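Local coordinates for 5-formaminoimidazole-4-carboxamide-1-(beta)-D-ribofuranosyl 5'-monophosphate synthetase (PDB 2R7K), which catalyses the ATP- and formate-dependent formylation of AICAR to FAICAR, without folates, in de novo purine biosynthesis, at the interface of chains A and B. Sequence-based numbering; all coordinates share one arbitrary frame. Chains: chain A/B, 5-formaminoimidazole-4-carboxamide-1-(beta)-D-ribofuranosyl 5'-monophosphate synthetase.

Contacts 1 and 2 are two patches of one interface between neighbouring copies in the PurP homohexamer, a dimer of trimers; the centres of their C-alpha atoms lie about 31 Å apart. They share no residue. In contact 1 chain B offers the end of helix 233-236 and the loop after it to an ATP-binding tyrosine of chain A, and A:Val237 meets the equivalent stretch at B:Arg238. Contact 2 pairs different segments: helix 53-57 and B:Phe58 against helices 268-285 and 329-333. The interface is not an exact two-fold. Both patches are largely apolar, with water bridging some polar atoms across.

Contact 1: the interface of chains A and B. Residues chain A 168, 201, 203, 237; chain B 235-236, 238-240, 247.
A:Tyr201 and B:Ile239 bury the most surface here, 43 and 40 Å², and their side chains run antiparallel, side by side. The tyrosine belongs to the ATP-binding stretch of the ATP-grasp ligase, which puts the neighbouring subunit next to a nucleotide-binding residue. With CG anti to the backbone N (chi1 -173°), the ring stretches toward chain B and presents its phenol end. CG1 and CD1 of B:Ile239 lie off one face of the ring at its CE2 rim, CG1 reaching toward the hydroxyl and 3.6 Å from CE2 of A:Tyr201. In B:Ile239, CG1 is anti to the carbonyl carbon and beside the backbone N (chi1 -63°), a setting that gives the longer branch to the tyrosine.

A:Val203, with 33 Å² buried, lies nearly perpendicular to B:Ile239. Its CG2 lies in the plane of the A:Tyr201 ring at the ring edge and also faces CD1 of the isoleucine. The other methyl, CG1, presses on the backbone of helix 233-236, 3.4 Å from the backbone N of B:Leu236. Further along the chain B loop, B:Pro240 meets A:Ile168 of strand 166-169, tip to tip, CD of the proline 3.7 Å from CD1 of the isoleucine. A:Val237 sets its CG1 methyl against the peptide of B:Arg238, 3.4 Å from the carbonyl O.

No direct polar bond crosses this patch; the tyrosine hydroxyl reaches chain B through waters 1 and 2. Water 2 lies 2.7 Å from A:Tyr201 OH and passes the link to the carbonyl O of B:Gly235. Water 1, in the plane of the phenol ring at its edge, is 2.6 Å from A:Tyr201 OH and sits 2.8 Å from the carbonyl O of B:Arg238.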
loop_
_atom_site.group_PDB
_atom_site.type_symbol
_atom_site.label_atom_id
_atom_site.label_comp_id
_atom_site.label_asym_id
_atom_site.label_seq_id
_atom_site.Cartn_x
_atom_site.Cartn_y
_atom_site.Cartn_z
ATOM N N ILE A 168 27.726 -31.291 -26.610
ATOM C CA ILE A 168 26.609 -32.123 -27.035
ATOM C C ILE A 168 27.106 -33.162 -28.043
ATOM O O ILE A 168 27.939 -32.855 -28.899
ATOM C CB ILE A 168 25.517 -31.260 -27.706
ATOM C CG1 ILE A 168 24.990 -30.212 -26.715
ATOM C CG2 ILE A 168 24.392 -32.133 -28.255
ATOM C CD1 ILE A 168 24.032 -29.203 -27.328
ATOM N N TYR A 201 20.043 -35.700 -23.504
ATOM C CA TYR A 201 19.793 -34.288 -23.727
ATOM C C TYR A 201 18.277 -34.116 -23.815
ATOM O O TYR A 201 17.632 -34.648 -24.730
ATOM C CB TYR A 201 20.491 -33.792 -24.996
ATOM C CG TYR A 201 20.403 -32.294 -25.180
ATOM C CD1 TYR A 201 21.481 -31.473 -24.879
ATOM C CD2 TYR A 201 19.234 -31.697 -25.643
ATOM C CE1 TYR A 201 21.403 -30.097 -25.035
ATOM C CE2 TYR A 201 19.140 -30.320 -25.804
ATOM C CZ TYR A 201 20.228 -29.524 -25.496
ATOM O OH TYR A 201 20.150 -28.157 -25.658
ATOM N N VAL A 203 14.997 -32.116 -24.593
ATOM C CA VAL A 203 14.613 -31.005 -25.442
ATOM C C VAL A 203 13.271 -30.451 -24.972
ATOM O O VAL A 203 12.232 -31.094 -25.108
ATOM C CB VAL A 203 14.560 -31.409 -26.928
ATOM C CG1 VAL A 203 14.363 -30.181 -27.803
ATOM C CG2 VAL A 203 15.842 -32.147 -27.314
ATOM N N VAL A 237 22.982 -19.470 -30.057
ATOM C CA VAL A 237 21.759 -19.843 -30.759
ATOM C C VAL A 237 20.981 -18.640 -31.273
ATOM O O VAL A 237 19.948 -18.792 -31.927
ATOM C CB VAL A 237 20.858 -20.720 -29.882
ATOM C CG1 VAL A 237 21.613 -21.982 -29.470
ATOM C CG2 VAL A 237 20.395 -19.949 -28.645
ATOM N N GLY B 235 13.035 -25.426 -26.906
ATOM C CA GLY B 235 14.193 -26.254 -26.558
ATOM C C GLY B 235 15.025 -26.620 -27.785
ATOM O O GLY B 235 16.253 -26.627 -27.727
ATOM N N LEU B 236 14.348 -26.912 -28.899
ATOM C CA LEU B 236 15.007 -27.304 -30.148
ATOM C C LEU B 236 15.966 -26.229 -30.655
ATOM O O LEU B 236 17.131 -26.508 -30.928
ATOM C CB LEU B 236 13.960 -27.642 -31.221
ATOM C CG LEU B 236 14.417 -28.052 -32.631
ATOM C CD1 LEU B 236 15.587 -29.008 -32.564
ATOM C CD2 LEU B 236 13.252 -28.685 -33.408
ATOM N N ARG B 238 17.375 -24.024 -29.137
ATOM C CA ARG B 238 18.414 -23.694 -28.172
ATOM C C ARG B 238 19.593 -24.651 -28.316
ATOM O O ARG B 238 20.574 -24.562 -27.575
ATOM C CB ARG B 238 17.871 -23.739 -26.740
ATOM C CG ARG B 238 18.551 -22.737 -25.813
ATOM C CD ARG B 238 18.789 -23.317 -24.449
ATOM N NE ARG B 238 19.455 -22.366 -23.564
ATOM C CZ ARG B 238 20.172 -22.715 -22.503
ATOM N NH1 ARG B 238 20.335 -23.996 -22.206
ATOM N NH2 ARG B 238 20.732 -21.784 -21.742
ATOM N N ILE B 239 19.478 -25.574 -29.267
ATOM C CA ILE B 239 20.568 -26.496 -29.625
ATOM C C ILE B 239 21.357 -25.854 -30.764
ATOM O O ILE B 239 20.760 -25.359 -31.720
ATOM C CB ILE B 239 19.992 -27.848 -30.101
ATOM C CG1 ILE B 239 19.209 -28.516 -28.973
ATOM C CG2 ILE B 239 21.099 -28.785 -30.597
ATOM C CD1 ILE B 239 18.364 -29.689 -29.429
ATOM N N PRO B 240 22.697 -25.805 -30.654
ATOM C CA PRO B 240 23.488 -25.187 -31.734
ATOM C C PRO B 240 23.208 -25.859 -33.080
ATOM O O PRO B 240 22.941 -27.055 -33.121
ATOM C CB PRO B 240 24.932 -25.430 -31.296
ATOM C CG PRO B 240 24.847 -25.574 -29.808
ATOM C CD PRO B 240 23.546 -26.274 -29.549
ATOM N N MET B 247 20.708 -34.335 -35.697
ATOM C CA MET B 247 19.576 -34.953 -35.012
ATOM C C MET B 247 18.423 -35.219 -35.970
ATOM O O MET B 247 18.255 -34.525 -36.978
ATOM C CB MET B 247 19.082 -34.063 -33.863
ATOM C CG MET B 247 20.153 -33.638 -32.870
ATOM S SD MET B 247 19.561 -32.347 -31.749
ATOM C CE MET B 247 18.341 -33.257 -30.798
HETATM O O HOH W 1 21.976 -26.353 -25.858
HETATM O O HOH W 2 17.670 -27.148 -25.741
#

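Contact 2: the interface of chains A and B. Residues chain A 222, 268, 272, 328, 331-332; chain B 30, 53-54, 57-58.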
loop_
_atom_site.group_PDB
_atom_site.type_symbol
_atom_site.label_atom_id
_atom_site.label_comp_id
_atom_site.label_asym_id
_atom_site.label_seq_id
_atom_site.Cartn_x
_atom_site.Cartn_y
_atom_site.Cartn_z
ATOM N N LEU A 222 4.757 -22.871 -3.470
ATOM C CA LEU A 222 5.372 -22.398 -4.707
ATOM C C LEU A 222 5.541 -20.880 -4.671
ATOM O O LEU A 222 4.556 -20.133 -4.541
ATOM C CB LEU A 222 4.543 -22.819 -5.922
ATOM C CG LEU A 222 4.942 -22.223 -7.277
ATOM C CD1 LEU A 222 6.333 -22.674 -7.703
ATOM C CD2 LEU A 222 3.900 -22.604 -8.314
ATOM N N LEU A 268 0.365 -27.236 -12.691
ATOM C CA LEU A 268 0.722 -26.941 -11.303
ATOM C C LEU A 268 0.524 -28.131 -10.354
ATOM O O LEU A 268 1.294 -28.304 -9.396
ATOM C CB LEU A 268 -0.003 -25.688 -10.811
ATOM C CG LEU A 268 0.545 -24.376 -11.372
ATOM C CD1 LEU A 268 -0.340 -23.230 -10.919
ATOM C CD2 LEU A 268 1.994 -24.160 -10.918
ATOM N N PHE A 272 3.460 -29.186 -7.871
ATOM C CA PHE A 272 3.309 -29.322 -6.424
ATOM C C PHE A 272 3.613 -30.747 -5.970
ATOM O O PHE A 272 4.279 -30.954 -4.950
ATOM C CB PHE A 272 1.903 -28.899 -5.983
ATOM C CG PHE A 272 1.754 -27.409 -5.766
ATOM C CD1 PHE A 272 1.082 -26.623 -6.685
ATOM C CD2 PHE A 272 2.295 -26.800 -4.640
ATOM C CE1 PHE A 272 0.947 -25.243 -6.488
ATOM C CE2 PHE A 272 2.165 -25.427 -4.435
ATOM C CZ PHE A 272 1.486 -24.651 -5.355
ATOM N N TYR A 328 3.293 -15.826 -8.777
ATOM C CA TYR A 328 2.919 -16.847 -7.794
ATOM C C TYR A 328 2.988 -16.352 -6.342
ATOM O O TYR A 328 2.072 -16.602 -5.555
ATOM C CB TYR A 328 3.783 -18.108 -7.978
ATOM C CG TYR A 328 3.563 -18.766 -9.324
ATOM C CD1 TYR A 328 2.344 -19.358 -9.631
ATOM C CD2 TYR A 328 4.564 -18.776 -10.295
ATOM C CE1 TYR A 328 2.118 -19.949 -10.871
ATOM C CE2 TYR A 328 4.350 -19.366 -11.542
ATOM C CZ TYR A 328 3.133 -19.952 -11.820
ATOM O OH TYR A 328 2.914 -20.537 -13.044
ATOM N N LEU A 331 -0.009 -14.322 -4.968
ATOM C CA LEU A 331 -1.338 -14.890 -4.730
ATOM C C LEU A 331 -1.676 -15.077 -3.255
ATOM O O LEU A 331 -2.838 -14.969 -2.875
ATOM C CB LEU A 331 -1.530 -16.210 -5.486
ATOM C CG LEU A 331 -1.408 -16.145 -7.005
ATOM C CD1 LEU A 331 -1.329 -17.541 -7.583
ATOM C CD2 LEU A 331 -2.579 -15.371 -7.610
ATOM N N TYR A 332 -0.666 -15.364 -2.434
ATOM C CA TYR A 332 -0.884 -15.629 -1.015
ATOM C C TYR A 332 -1.591 -14.486 -0.276
ATOM O O TYR A 332 -2.597 -14.707 0.398
ATOM C CB TYR A 332 0.435 -15.989 -0.314
ATOM C CG TYR A 332 1.060 -17.257 -0.865
ATOM C CD1 TYR A 332 0.491 -18.502 -0.614
ATOM C CD2 TYR A 332 2.200 -17.204 -1.667
ATOM C CE1 TYR A 332 1.050 -19.662 -1.126
ATOM C CE2 TYR A 332 2.769 -18.358 -2.192
ATOM C CZ TYR A 332 2.191 -19.584 -1.914
ATOM O OH TYR A 332 2.745 -20.732 -2.428
ATOM N N LEU B 30 -6.322 -19.116 -11.204
ATOM C CA LEU B 30 -5.612 -18.557 -10.050
ATOM C C LEU B 30 -5.823 -17.061 -9.882
ATOM O O LEU B 30 -6.085 -16.611 -8.774
ATOM C CB LEU B 30 -4.126 -18.884 -10.082
ATOM C CG LEU B 30 -3.782 -20.319 -9.708
ATOM C CD1 LEU B 30 -2.285 -20.543 -9.825
ATOM C CD2 LEU B 30 -4.274 -20.638 -8.307
ATOM N N VAL B 53 -4.686 -29.103 -5.151
ATOM C CA VAL B 53 -3.610 -28.579 -4.312
ATOM C C VAL B 53 -3.212 -27.120 -4.570
ATOM O O VAL B 53 -3.014 -26.364 -3.623
ATOM C CB VAL B 53 -2.348 -29.469 -4.373
ATOM C CG1 VAL B 53 -1.169 -28.758 -3.751
ATOM C CG2 VAL B 53 -2.597 -30.787 -3.659
ATOM N N PRO B 54 -3.068 -26.722 -5.848
ATOM C CA PRO B 54 -2.647 -25.342 -6.105
ATOM C C PRO B 54 -3.643 -24.317 -5.568
ATOM O O PRO B 54 -3.248 -23.253 -5.091
ATOM C CB PRO B 54 -2.600 -25.274 -7.639
ATOM C CG PRO B 54 -2.431 -26.701 -8.081
ATOM C CD PRO B 54 -3.248 -27.483 -7.097
ATOM N N ARG B 57 -3.419 -24.299 -1.616
ATOM C CA ARG B 57 -2.212 -23.729 -1.044
ATOM C C ARG B 57 -2.079 -22.245 -1.367
ATOM O O ARG B 57 -1.448 -21.504 -0.624
ATOM C CB ARG B 57 -0.968 -24.507 -1.479
ATOM C CG ARG B 57 -1.073 -26.002 -1.222
ATOM C CD ARG B 57 0.164 -26.556 -0.536
ATOM N NE ARG B 57 0.045 -27.998 -0.346
ATOM C CZ ARG B 57 0.952 -28.894 -0.728
ATOM N NH1 ARG B 57 2.087 -28.508 -1.293
ATOM N NH2 ARG B 57 0.728 -30.184 -0.522
ATOM N N PHE B 58 -2.670 -21.813 -2.472
ATOM C CA PHE B 58 -2.649 -20.394 -2.814
ATOM C C PHE B 58 -3.841 -19.669 -2.172
ATOM O O PHE B 58 -3.911 -18.445 -2.195
ATOM C CB PHE B 58 -2.645 -20.185 -4.333
ATOM C CG PHE B 58 -1.286 -20.348 -4.977
ATOM C CD1 PHE B 58 -0.193 -19.629 -4.522
ATOM C CD2 PHE B 58 -1.116 -21.195 -6.063
ATOM C CE1 PHE B 58 1.053 -19.763 -5.125
ATOM C CE2 PHE B 58 0.127 -21.334 -6.672
ATOM C CZ PHE B 58 1.211 -20.620 -6.203
HETATM O O HOH W 3 -4.724 -15.990 -1.172
#
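Helix 53-57 of chain B and B:Phe58, just past its end, dock against helices 268-285 and 329-333 of chain A in a mostly apolar subunit contact. B:Phe58, with 119 Å² buried, is the wedge. Its CG lies anti to the carbonyl carbon and beside the backbone N (chi1 -80°), which turns the ring away from the carbonyl and into chain A, between A:Leu331, A:Tyr332 and A:Phe272, and leaves the carbonyl O to meet water 3. CD1 of A:Leu331 caps one ring face, 3.8 Å from the centroid in a CH-pi contact. An edge of the phenylalanine, led by CD1, lies over the face of A:Tyr332 toward its rim, with CE1 3.4 Å from the tyrosine CZ. CE2 comes in the plane of the A:Phe272 ring at its edge, 3.8 Å from CZ of that ring, and CZ of B:Phe58 points to A:Tyr328 and A:Leu222.

A:Tyr332 is steadied within its own chain: its OH donates to the carbonyl O of A:Leu222 at 2.8 Å, from above the carbonyl plane. A:Phe272, 69 Å² buried, lies at a slant across the start of helix 53-57, with CE1 3.6 Å from CA of B:Pro54 and CG beside CG1 of B:Val53. B:Arg57 slips past A:Phe272, NH1 near ring carbon CD2 and the two planes nearly perpendicular (86°); within chain B that valine methyl sits over the guanidinium centre. A:Leu268 and B:Leu30 meet tip to tip, a tight 3.5 Å between their CD1 methyls. Water 3 also meets the carbonyls of A:Leu331 and A:Tyr332.

Strand 219-230, carrying A:Leu222, backs the pocket in chain A, while helix 29-38 of chain B brings B:Leu30 up beside the B:Phe58 ring, where it also meets A:Leu331.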